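Local coordinates for suppressor protein MPT5 (Saccharomyces cerevisiae, PDB 5BZ1), which binds the 3'-UTR of target mRNAs through its Pumilio repeats and so regulates their expression after transcription, including negative control of HO, at residues A[11-15]-A[16-20]; A[79-82]-A[83-87]; A[100-103]-A[104-108]; A[111-114]-A[115-119]. One frame throughout, in Å; residues are numbered along the deposited sequence.

All four contacts in the Pumilio homology domain are local, along a helix or, in interaction 1, from the preceding loop into its first turn. Interaction 1 lies at the start of helix 15-19, in Pumilio repeat 1, its centre 21 to 29 Å from the other three. Interactions 2, 3 and 4 touch one another: I82 packs on I105 and Q114, and I106 on I118. None is wholly buried. Each sets apolar side chains on neighbouring helices, while the outer faces differ: an aspartate and a lysine in interaction 1, a glutamine in interaction 2, paired carboxylates in interaction 4. Interaction 3 alone binds RNA, by an arginine and a glutamine on the RNA-facing part of helix 98-107.

Interaction 1 (A[11-15]-A[16-20]); sequences RDLDY and IKLAT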
loop_
_atom_site.group_PDB
_atom_site.type_symbol
_atom_site.label_atom_id
_atom_site.label_comp_id
_atom_site.label_asym_id
_atom_site.label_seq_id
_atom_site.Cartn_x
_atom_site.Cartn_y
_atom_site.Cartn_z
ATOM N N ARG A 11 25.523 38.846 -14.904
ATOM C CA ARG A 11 26.758 38.296 -15.442
ATOM C C ARG A 11 27.856 38.189 -14.379
ATOM O O ARG A 11 28.777 37.379 -14.505
ATOM C CB ARG A 11 27.241 39.210 -16.571
ATOM C CG ARG A 11 27.800 38.508 -17.796
ATOM C CD ARG A 11 28.359 39.536 -18.769
ATOM N NE ARG A 11 29.212 40.499 -18.079
ATOM C CZ ARG A 11 30.527 40.369 -17.933
ATOM N NH1 ARG A 11 31.153 39.314 -18.438
ATOM N NH2 ARG A 11 31.221 41.298 -17.285
ATOM N N ASP A 12 27.754 39.010 -13.336
ATOM C CA ASP A 12 28.819 39.133 -12.342
ATOM C C ASP A 12 28.446 38.605 -10.957
ATOM O O ASP A 12 29.201 38.777 -10.001
ATOM C CB ASP A 12 29.266 40.591 -12.227
ATOM C CG ASP A 12 29.900 41.108 -13.503
ATOM O OD1 ASP A 12 30.769 40.410 -14.065
ATOM O OD2 ASP A 12 29.527 42.214 -13.942
ATOM N N LEU A 13 27.287 37.965 -10.846
ATOM C CA LEU A 13 26.851 37.397 -9.572
ATOM C C LEU A 13 27.636 36.132 -9.227
ATOM O O LEU A 13 27.989 35.354 -10.115
ATOM C CB LEU A 13 25.354 37.080 -9.607
ATOM C CG LEU A 13 24.409 38.278 -9.654
ATOM C CD1 LEU A 13 22.958 37.822 -9.633
ATOM C CD2 LEU A 13 24.688 39.216 -8.494
ATOM N N ASP A 14 27.913 35.934 -7.939
ATOM C CA ASP A 14 28.540 34.701 -7.476
ATOM C C ASP A 14 27.444 33.700 -7.122
ATOM O O ASP A 14 27.002 33.624 -5.975
ATOM C CB ASP A 14 29.437 34.963 -6.268
ATOM C CG ASP A 14 30.437 33.844 -6.031
ATOM O OD1 ASP A 14 30.247 32.738 -6.585
ATOM O OD2 ASP A 14 31.410 34.067 -5.284
ATOM N N TYR A 15 27.014 32.931 -8.118
ATOM C CA TYR A 15 25.835 32.087 -7.985
ATOM C C TYR A 15 25.948 30.968 -6.951
ATOM O O TYR A 15 24.982 30.689 -6.240
ATOM C CB TYR A 15 25.408 31.550 -9.355
ATOM C CG TYR A 15 24.848 32.640 -10.238
ATOM C CD1 TYR A 15 23.532 33.055 -10.101
ATOM C CD2 TYR A 15 25.640 33.276 -11.185
ATOM C CE1 TYR A 15 23.013 34.061 -10.889
ATOM C CE2 TYR A 15 25.130 34.285 -11.980
ATOM C CZ TYR A 15 23.814 34.672 -11.827
ATOM O OH TYR A 15 23.298 35.675 -12.612
ATOM N N ILE A 16 27.112 30.332 -6.851
ATOM C CA ILE A 16 27.264 29.239 -5.890
ATOM C C ILE A 16 27.177 29.749 -4.447
ATOM O O ILE A 16 26.631 29.067 -3.575
ATOM C CB ILE A 16 28.551 28.409 -6.125
ATOM C CG1 ILE A 16 28.514 27.119 -5.303
ATOM C CG2 ILE A 16 29.806 29.218 -5.807
ATOM C CD1 ILE A 16 27.283 26.274 -5.567
ATOM N N LYS A 17 27.686 30.955 -4.207
ATOM C CA LYS A 17 27.621 31.556 -2.878
ATOM C C LYS A 17 26.194 31.970 -2.534
ATOM O O LYS A 17 25.746 31.799 -1.402
ATOM C CB LYS A 17 28.558 32.760 -2.774
ATOM C CG LYS A 17 30.025 32.417 -2.977
ATOM C CD LYS A 17 30.446 31.232 -2.120
ATOM C CE LYS A 17 31.790 30.669 -2.568
ATOM N NZ LYS A 17 32.199 29.494 -1.750
ATOM N N LEU A 18 25.487 32.516 -3.519
ATOM C CA LEU A 18 24.089 32.902 -3.341
ATOM C C LEU A 18 23.201 31.673 -3.129
ATOM O O LEU A 18 22.240 31.712 -2.363
ATOM C CB LEU A 18 23.595 33.705 -4.548
ATOM C CG LEU A 18 24.294 35.032 -4.860
ATOM C CD1 LEU A 18 23.767 35.639 -6.151
ATOM C CD2 LEU A 18 24.104 36.003 -3.717
ATOM N N ALA A 19 23.543 30.582 -3.808
ATOM C CA ALA A 19 22.741 29.358 -3.790
ATOM C C ALA A 19 22.563 28.763 -2.391
ATOM O O ALA A 19 21.472 28.308 -2.039
ATOM C CB ALA A 19 23.339 28.324 -4.732
ATOM N N THR A 20 23.639 28.764 -1.606
ATOM C CA THR A 20 23.625 28.184 -0.264
ATOM C C THR A 20 23.317 29.212 0.823
ATOM O O THR A 20 23.422 28.914 2.018
ATOM C CB THR A 20 24.962 27.500 0.069
ATOM O OG1 THR A 20 26.020 28.464 0.021
ATOM C CG2 THR A 20 25.246 26.383 -0.923
HETATM O O HOH W 1 29.644 31.107 -8.430
#
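I16 meets D14 by its CG2 methyl, which lies 3.6 Å from D14 OD1. A water bridges the same pair, giving a hydrogen to D14 OD1 and accepting one from the backbone I16 N at 3.1 Å. D14 occupies the N-cap position of helix 15-19, but its carboxylate makes no direct capping bond; the water carries its link to the first turn.

K17 lies alongside D14, both side chains pointing the same way, and its CG methylene comes 3.2 Å from D14 OD2. The ammonium goes on past the carboxylate, so that K17 NZ stays 5.8 Å from D14 OD2, too far for a salt bridge, though the opposite charges probably attract weakly.

The short helix lies in Pumilio repeat 1, and in its first turn L18 N bonds to D14 O at 3.1 Å. With CG anti to its own carbonyl carbon (chi1 -61°), the L18 side chain folds back over that oxygen and brings CD1 to 4.1 Å from L13 CB, the two leucines crossing at about a right angle. An alanine here is likely to open a gap beside L13 and to uncover part of L28 on helix 22-32, which L18 also touches.

A19 N closes the next turn on Y15 O at 2.8 Å. The Y15 ring turns away to helix 38-49, where it meets V41, L44 and M45; L13 CB rests on one of its faces, and its hydroxyl bonds to L10 O.

Interaction 2 (A[79-82]-A[83-87]); sequences TLLI and QTIYP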
loop_
_atom_site.group_PDB
_atom_site.type_symbol
_atom_site.label_atom_id
_atom_site.label_comp_id
_atom_site.label_asym_id
_atom_site.label_seq_id
_atom_site.Cartn_x
_atom_site.Cartn_y
_atom_site.Cartn_z
ATOM N N THR A 79 18.475 16.895 -18.270
ATOM C CA THR A 79 19.128 15.620 -18.548
ATOM C C THR A 79 20.559 15.605 -17.999
ATOM O O THR A 79 20.999 14.611 -17.412
ATOM C CB THR A 79 19.126 15.308 -20.057
ATOM O OG1 THR A 79 17.773 15.192 -20.516
ATOM C CG2 THR A 79 19.857 14.008 -20.342
ATOM N N LEU A 80 21.276 16.711 -18.176
ATOM C CA LEU A 80 22.636 16.819 -17.657
ATOM C C LEU A 80 22.649 16.794 -16.127
ATOM O O LEU A 80 23.510 16.151 -15.525
ATOM C CB LEU A 80 23.327 18.076 -18.192
ATOM C CG LEU A 80 24.756 18.321 -17.709
ATOM C CD1 LEU A 80 25.612 17.084 -17.927
ATOM C CD2 LEU A 80 25.376 19.529 -18.406
ATOM N N LEU A 81 21.694 17.491 -15.509
ATOM C CA LEU A 81 21.539 17.472 -14.052
ATOM C C LEU A 81 21.338 16.046 -13.537
ATOM O O LEU A 81 21.979 15.624 -12.571
ATOM C CB LEU A 81 20.361 18.356 -13.623
ATOM C CG LEU A 81 19.787 18.138 -12.216
ATOM C CD1 LEU A 81 20.808 18.461 -11.143
ATOM C CD2 LEU A 81 18.524 18.955 -11.993
ATOM N N ILE A 82 20.442 15.310 -14.187
ATOM C CA ILE A 82 20.137 13.945 -13.781
ATOM C C ILE A 82 21.320 13.014 -14.062
ATOM O O ILE A 82 21.615 12.121 -13.268
ATOM C CB ILE A 82 18.850 13.436 -14.463
ATOM C CG1 ILE A 82 17.639 14.214 -13.940
ATOM C CG2 ILE A 82 18.653 11.946 -14.225
ATOM C CD1 ILE A 82 16.324 13.855 -14.618
ATOM N N GLN A 83 22.001 13.237 -15.186
ATOM C CA GLN A 83 23.211 12.487 -15.515
ATOM C C GLN A 83 24.273 12.637 -14.431
ATOM O O GLN A 83 25.035 11.710 -14.165
ATOM C CB GLN A 83 23.782 12.942 -16.863
ATOM C CG GLN A 83 23.356 12.089 -18.055
ATOM C CD GLN A 83 23.600 12.779 -19.389
ATOM O OE1 GLN A 83 23.966 13.956 -19.437
ATOM N NE2 GLN A 83 23.397 12.049 -20.480
ATOM N N THR A 84 24.313 13.810 -13.807
ATOM C CA THR A 84 25.320 14.109 -12.797
ATOM C C THR A 84 25.054 13.380 -11.475
ATOM O O THR A 84 25.986 12.914 -10.819
ATOM C CB THR A 84 25.416 15.628 -12.533
ATOM O OG1 THR A 84 25.608 16.320 -13.773
ATOM C CG2 THR A 84 26.573 15.945 -11.597
ATOM N N ILE A 85 23.784 13.268 -11.095
ATOM C CA ILE A 85 23.445 12.819 -9.746
ATOM C C ILE A 85 22.755 11.458 -9.623
ATOM O O ILE A 85 22.511 11.003 -8.507
ATOM C CB ILE A 85 22.618 13.892 -8.982
ATOM C CG1 ILE A 85 21.344 14.257 -9.747
ATOM C CG2 ILE A 85 23.454 15.140 -8.733
ATOM C CD1 ILE A 85 20.144 13.401 -9.414
ATOM N N TYR A 86 22.426 10.815 -10.742
ATOM C CA TYR A 86 21.727 9.526 -10.672
ATOM C C TYR A 86 22.436 8.426 -9.856
ATOM O O TYR A 86 21.758 7.630 -9.204
ATOM C CB TYR A 86 21.278 9.016 -12.056
ATOM C CG TYR A 86 22.343 8.348 -12.905
ATOM C CD1 TYR A 86 22.670 7.005 -12.729
ATOM C CD2 TYR A 86 22.993 9.050 -13.907
ATOM C CE1 TYR A 86 23.636 6.395 -13.512
ATOM C CE2 TYR A 86 23.954 8.451 -14.693
ATOM C CZ TYR A 86 24.272 7.128 -14.493
ATOM O OH TYR A 86 25.230 6.542 -15.284
ATOM N N PRO A 87 23.786 8.380 -9.868
ATOM C CA PRO A 87 24.383 7.353 -9.000
ATOM C C PRO A 87 24.140 7.599 -7.502
ATOM O O PRO A 87 24.342 6.678 -6.709
ATOM C CB PRO A 87 25.882 7.468 -9.301
ATOM C CG PRO A 87 25.958 8.069 -10.677
ATOM C CD PRO A 87 24.799 9.020 -10.735
#
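T84 and L80 make the short polar bond of this contact: the T84 hydroxyl, OG1, donates to L80 O at 2.7 Å, approaching 31° out of the carbonyl plane. T84 OG1 sits beside its own backbone N (chi1 -53°), which turns the hydroxyl back along helix 75-85 to the preceding turn. The same carbonyl takes a weak bond from T84 N, so two donors of one residue share it.

The closely packed side is carried by L81, I82 and I85. I85 CG1 presses on L81 O at 3.2 Å, and its side chain also reaches F53 and I57 of helix 53-57. I82 turns to the other neighbour, helix 112-121, where it meets Q114 and L117. Its carbonyl oxygen accepts from Y86 N at 3.0 Å and lies in the plane of the Y86 ring, at the edge, 3.4 Å from CD2.

On the exposed side the packing is looser. The Q83 amide lies across the T79 methyl, with NE2 4.0 Å from T79 CG2, while Q83 OE1 stands 3.8 Å from L80 CD1.

Near the junction of Pumilio repeats 2 and 3, the bonds of I85 N to L81 O and I82 O are both weak. The T84 hydroxyl adds a side-chain bond to a carbonyl that T84 N holds weakly, and so probably helps to steady this turn, while I82 O is held by Y86 N.

Interaction 3 (A[100-103]-A[104-108]); sequences RSLQ and KIIDT. With nucleotides of chain B.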
loop_
_atom_site.group_PDB
_atom_site.type_symbol
_atom_site.label_atom_id
_atom_site.label_comp_id
_atom_site.label_asym_id
_atom_site.label_seq_id
_atom_site.Cartn_x
_atom_site.Cartn_y
_atom_site.Cartn_z
ATOM N N ARG A 100 13.248 16.183 -0.976
ATOM C CA ARG A 100 12.397 17.224 -1.548
ATOM C C ARG A 100 12.867 17.563 -2.964
ATOM O O ARG A 100 12.056 17.711 -3.882
ATOM C CB ARG A 100 12.417 18.485 -0.680
ATOM C CG ARG A 100 12.110 18.259 0.802
ATOM C CD ARG A 100 10.680 17.784 1.032
ATOM N NE ARG A 100 10.356 17.725 2.458
ATOM C CZ ARG A 100 9.365 18.398 3.035
ATOM N NH1 ARG A 100 8.574 19.176 2.308
ATOM N NH2 ARG A 100 9.154 18.286 4.339
ATOM N N SER A 101 14.182 17.684 -3.129
ATOM C CA SER A 101 14.784 17.936 -4.434
ATOM C C SER A 101 14.450 16.828 -5.432
ATOM O O SER A 101 14.029 17.100 -6.553
ATOM C CB SER A 101 16.304 18.059 -4.300
ATOM O OG SER A 101 16.670 19.140 -3.467
ATOM N N LEU A 102 14.638 15.578 -5.015
ATOM C CA LEU A 102 14.457 14.435 -5.906
ATOM C C LEU A 102 12.991 14.212 -6.289
ATOM O O LEU A 102 12.693 13.857 -7.436
ATOM C CB LEU A 102 15.067 13.170 -5.294
ATOM C CG LEU A 102 15.154 11.953 -6.214
ATOM C CD1 LEU A 102 15.734 12.368 -7.551
ATOM C CD2 LEU A 102 16.008 10.862 -5.589
ATOM N N GLN A 103 12.082 14.425 -5.339
ATOM C CA GLN A 103 10.651 14.341 -5.622
ATOM C C GLN A 103 10.268 15.326 -6.726
ATOM O O GLN A 103 9.507 14.989 -7.635
ATOM C CB GLN A 103 9.827 14.638 -4.366
ATOM C CG GLN A 103 9.809 13.532 -3.318
ATOM C CD GLN A 103 9.195 13.996 -2.011
ATOM O OE1 GLN A 103 8.046 14.435 -1.973
ATOM N NE2 GLN A 103 9.967 13.911 -0.928
ATOM N N LYS A 104 10.797 16.543 -6.636
ATOM C CA LYS A 104 10.512 17.578 -7.628
ATOM C C LYS A 104 11.094 17.208 -8.991
ATOM O O LYS A 104 10.445 17.387 -10.023
ATOM C CB LYS A 104 11.064 18.932 -7.172
ATOM C CG LYS A 104 10.687 20.091 -8.088
ATOM C CD LYS A 104 9.171 20.201 -8.241
ATOM C CE LYS A 104 8.773 21.311 -9.210
ATOM N NZ LYS A 104 9.023 22.669 -8.661
ATOM N N ILE A 105 12.319 16.687 -8.984
ATOM C CA ILE A 105 12.985 16.264 -10.213
ATOM C C ILE A 105 12.182 15.178 -10.930
ATOM O O ILE A 105 11.900 15.293 -12.126
ATOM C CB ILE A 105 14.420 15.775 -9.935
ATOM C CG1 ILE A 105 15.308 16.955 -9.529
ATOM C CG2 ILE A 105 15.004 15.079 -11.156
ATOM C CD1 ILE A 105 16.700 16.556 -9.069
ATOM N N ILE A 106 11.815 14.130 -10.194
ATOM C CA ILE A 106 10.971 13.065 -10.729
ATOM C C ILE A 106 9.653 13.630 -11.251
ATOM O O ILE A 106 9.175 13.237 -12.316
ATOM C CB ILE A 106 10.673 11.991 -9.653
ATOM C CG1 ILE A 106 11.947 11.232 -9.288
ATOM C CG2 ILE A 106 9.601 11.013 -10.130
ATOM C CD1 ILE A 106 11.836 10.441 -8.000
ATOM N N ASP A 107 9.074 14.561 -10.499
ATOM C CA ASP A 107 7.765 15.118 -10.828
ATOM C C ASP A 107 7.775 15.924 -12.125
ATOM O O ASP A 107 6.725 16.129 -12.740
ATOM C CB ASP A 107 7.264 15.996 -9.681
ATOM C CG ASP A 107 5.766 16.218 -9.725
ATOM O OD1 ASP A 107 5.017 15.226 -9.853
ATOM O OD2 ASP A 107 5.335 17.386 -9.632
ATOM N N THR A 108 8.959 16.371 -12.541
ATOM C CA THR A 108 9.086 17.218 -13.726
ATOM C C THR A 108 10.001 16.656 -14.816
ATOM O O THR A 108 10.589 17.426 -15.578
ATOM C CB THR A 108 9.589 18.633 -13.356
ATOM O OG1 THR A 108 10.877 18.542 -12.734
ATOM C CG2 THR A 108 8.619 19.317 -12.407
ATOM P P U B 7 6.810 13.632 10.049
ATOM O OP1 U B 7 8.258 13.550 10.386
ATOM O OP2 U B 7 5.841 13.956 11.130
ATOM O "O5'" U B 7 6.636 14.692 8.865
ATOM C "C5'" U B 7 6.834 16.087 9.085
ATOM C "C4'" U B 7 6.077 16.937 8.088
ATOM O "O4'" U B 7 6.837 17.036 6.851
ATOM C "C3'" U B 7 4.689 16.420 7.696
ATOM O "O3'" U B 7 3.821 17.532 7.447
ATOM C "C2'" U B 7 4.971 15.702 6.380
ATOM O "O2'" U B 7 3.850 15.545 5.536
ATOM C "C1'" U B 7 6.029 16.615 5.768
ATOM N N1 U B 7 6.887 15.984 4.754
ATOM C C2 U B 7 6.625 16.282 3.425
ATOM O O2 U B 7 5.713 17.015 3.078
ATOM N N3 U B 7 7.456 15.684 2.508
ATOM C C4 U B 7 8.514 14.842 2.784
ATOM O O4 U B 7 9.171 14.385 1.845
ATOM C C5 U B 7 8.728 14.592 4.183
ATOM C C6 U B 7 7.932 15.159 5.102
ATOM P P U B 9 7.452 21.768 5.448
ATOM O OP1 U B 9 7.090 22.342 4.124
ATOM O OP2 U B 9 7.404 20.300 5.649
ATOM O "O5'" U B 9 8.920 22.273 5.806
ATOM C "C5'" U B 9 9.609 21.814 6.962
ATOM C "C4'" U B 9 11.092 22.017 6.805
ATOM O "O4'" U B 9 11.576 21.168 5.735
ATOM C "C3'" U B 9 11.506 23.421 6.395
ATOM O "O3'" U B 9 11.630 24.286 7.512
ATOM C "C2'" U B 9 12.814 23.197 5.642
ATOM O "O2'" U B 9 13.910 23.095 6.541
ATOM C "C1'" U B 9 12.578 21.829 4.999
ATOM N N1 U B 9 12.144 21.913 3.583
ATOM C C2 U B 9 13.117 22.089 2.612
ATOM O O2 U B 9 14.302 22.203 2.875
ATOM N N3 U B 9 12.656 22.143 1.317
ATOM C C4 U B 9 11.343 22.031 0.908
ATOM O O4 U B 9 11.084 22.102 -0.296
ATOM C C5 U B 9 10.397 21.840 1.969
ATOM C C6 U B 9 10.815 21.780 3.240
#
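U7 of chain B offers its O4 to Q103, whose amide nitrogen NE2 donates to it at 2.9 Å with an N-H...O angle of 165°. Q103 reaches the base with its chain extended beyond CG, and T99 OG1 also accepts from NE2, which probably helps hold NE2 toward the base.

R100, one turn earlier, slides its guanidinium between two bases. N3 of U7 of chain B lies 3.4 Å above one face, over the centre, and C6 of U9 of chain B lies 3.5 Å from the opposite face, nearer the rim. At the guanidinium edge, R100 NH2 donates in plane to OP2 of U9 of chain B at 3.0 Å.

Reading a base edge while stacking on its face is the hallmark of PUF repeats, here repeat 3 on helix 98-107. A leucine in place of R100 would probably deprive the U9 phosphate of its charged mate and the two bases of the flat group between them.

On the side facing the neighbouring helices, L102 CG meets I106 CD1 at 4.1 Å, and I106 N bonds to L102 O at 2.9 Å. At the far end T108 OG1 donates to K104 O.

Interaction 4 (A[111-114]-A[115-119]); sequences NEVQ and IDLII
E112 and D116 meet one turn apart, the aliphatic CG of E112 lying 3.7 Å from D116 OD2. Their carboxylate planes are about 80° apart, and E112 OE2 stays 4.4 Å from D116 OD2. Two like charges this near would probably repel, but K156 NZ forms salt bridges with both E112 OE2 and D116 OD1 and so should offset much of that cost.

On the next face, V113 CG1 touches L117 CD1 loosely at 4.5 Å. I115 instead lays CG1 over N111 O: CG1 stands anti to its own carbonyl carbon (chi1 -67°), which directs the side chain back toward the start of the helix.

Backbone bonds hold these side chains in place. D116 N donates to E112 O at 2.8 Å, and L117 N bonds to V113 O at 3.1 Å. N111 fixes the beginning of the turn twice over. Its side-chain OD1 accepts from Q114 N at 3.0 Å, a true N-cap, while its backbone oxygen receives I115 N at 3.3 Å. Q114 is tied down in turn by its amide: OE1 accepts from D110 N and NE2 donates to T79 OG1.

Residues 111-119 belong to Pumilio repeat 3; there Q114 packs against K78 and L117 against Q83, both of helix 75-85, I118 against I106 of helix 98-107, and I115 and I119 against F152 in the loop that follows helix 141-151.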
loop_
_atom_site.group_PDB
_atom_site.type_symbol
_atom_site.label_atom_id
_atom_site.label_comp_id
_atom_site.label_asym_id
_atom_site.label_seq_id
_atom_site.Cartn_x
_atom_site.Cartn_y
_atom_site.Cartn_z
ATOM N N ASN A 111 11.281 13.459 -20.388
ATOM C CA ASN A 111 11.273 12.357 -21.343
ATOM C C ASN A 111 11.748 11.030 -20.754
ATOM O O ASN A 111 12.156 10.956 -19.590
ATOM C CB ASN A 111 12.129 12.721 -22.562
ATOM C CG ASN A 111 13.550 13.113 -22.180
ATOM O OD1 ASN A 111 14.237 12.382 -21.464
ATOM N ND2 ASN A 111 13.990 14.279 -22.646
ATOM N N GLU A 112 11.713 9.998 -21.592
ATOM C CA GLU A 112 12.072 8.636 -21.209
ATOM C C GLU A 112 13.546 8.514 -20.820
ATOM O O GLU A 112 13.895 7.760 -19.904
ATOM C CB GLU A 112 11.768 7.690 -22.372
ATOM C CG GLU A 112 11.900 6.208 -22.049
ATOM C CD GLU A 112 10.571 5.573 -21.702
ATOM O OE1 GLU A 112 9.595 6.326 -21.503
ATOM O OE2 GLU A 112 10.499 4.327 -21.636
ATOM N N VAL A 113 14.404 9.244 -21.528
ATOM C CA VAL A 113 15.836 9.240 -21.250
ATOM C C VAL A 113 16.113 9.596 -19.790
ATOM O O VAL A 113 16.877 8.910 -19.110
ATOM C CB VAL A 113 16.588 10.212 -22.181
ATOM C CG1 VAL A 113 18.048 10.340 -21.763
ATOM C CG2 VAL A 113 16.482 9.745 -23.627
ATOM N N GLN A 114 15.473 10.659 -19.313
ATOM C CA GLN A 114 15.631 11.098 -17.930
ATOM C C GLN A 114 15.101 10.064 -16.940
ATOM O O GLN A 114 15.717 9.820 -15.904
ATOM C CB GLN A 114 14.927 12.439 -17.718
ATOM C CG GLN A 114 15.617 13.622 -18.407
ATOM C CD GLN A 114 14.761 14.875 -18.406
ATOM O OE1 GLN A 114 13.761 14.952 -17.691
ATOM N NE2 GLN A 114 15.146 15.863 -19.215
ATOM N N ILE A 115 13.956 9.470 -17.259
ATOM C CA ILE A 115 13.357 8.458 -16.395
ATOM C C ILE A 115 14.276 7.242 -16.269
ATOM O O ILE A 115 14.503 6.742 -15.165
ATOM C CB ILE A 115 11.957 8.036 -16.899
ATOM C CG1 ILE A 115 10.979 9.203 -16.771
ATOM C CG2 ILE A 115 11.431 6.836 -16.123
ATOM C CD1 ILE A 115 9.615 8.949 -17.391
ATOM N N ASP A 116 14.818 6.781 -17.393
ATOM C CA ASP A 116 15.709 5.624 -17.394
ATOM C C ASP A 116 17.021 5.867 -16.635
ATOM O O ASP A 116 17.557 4.953 -16.012
ATOM C CB ASP A 116 15.979 5.153 -18.825
ATOM C CG ASP A 116 14.778 4.463 -19.444
ATOM O OD1 ASP A 116 13.864 4.070 -18.688
ATOM O OD2 ASP A 116 14.752 4.307 -20.682
ATOM N N LEU A 117 17.533 7.096 -16.686
ATOM C CA LEU A 117 18.714 7.460 -15.900
ATOM C C LEU A 117 18.436 7.335 -14.402
ATOM O O LEU A 117 19.224 6.750 -13.660
ATOM C CB LEU A 117 19.173 8.879 -16.231
ATOM C CG LEU A 117 19.956 9.042 -17.533
ATOM C CD1 LEU A 117 20.193 10.513 -17.833
ATOM C CD2 LEU A 117 21.279 8.296 -17.458
ATOM N N ILE A 118 17.305 7.885 -13.969
ATOM C CA ILE A 118 16.870 7.780 -12.579
ATOM C C ILE A 118 16.713 6.314 -12.162
ATOM O O ILE A 118 17.208 5.898 -11.113
ATOM C CB ILE A 118 15.539 8.530 -12.363
ATOM C CG1 ILE A 118 15.760 10.044 -12.438
ATOM C CG2 ILE A 118 14.913 8.160 -11.029
ATOM C CD1 ILE A 118 14.474 10.850 -12.539
ATOM N N ILE A 119 16.021 5.540 -12.994
ATOM C CA ILE A 119 15.820 4.112 -12.748
ATOM C C ILE A 119 17.157 3.360 -12.694
ATOM O O ILE A 119 17.326 2.422 -11.912
ATOM C CB ILE A 119 14.881 3.503 -13.815
ATOM C CG1 ILE A 119 13.471 4.067 -13.652
ATOM C CG2 ILE A 119 14.844 1.983 -13.724
ATOM C CD1 ILE A 119 12.913 3.892 -12.240
#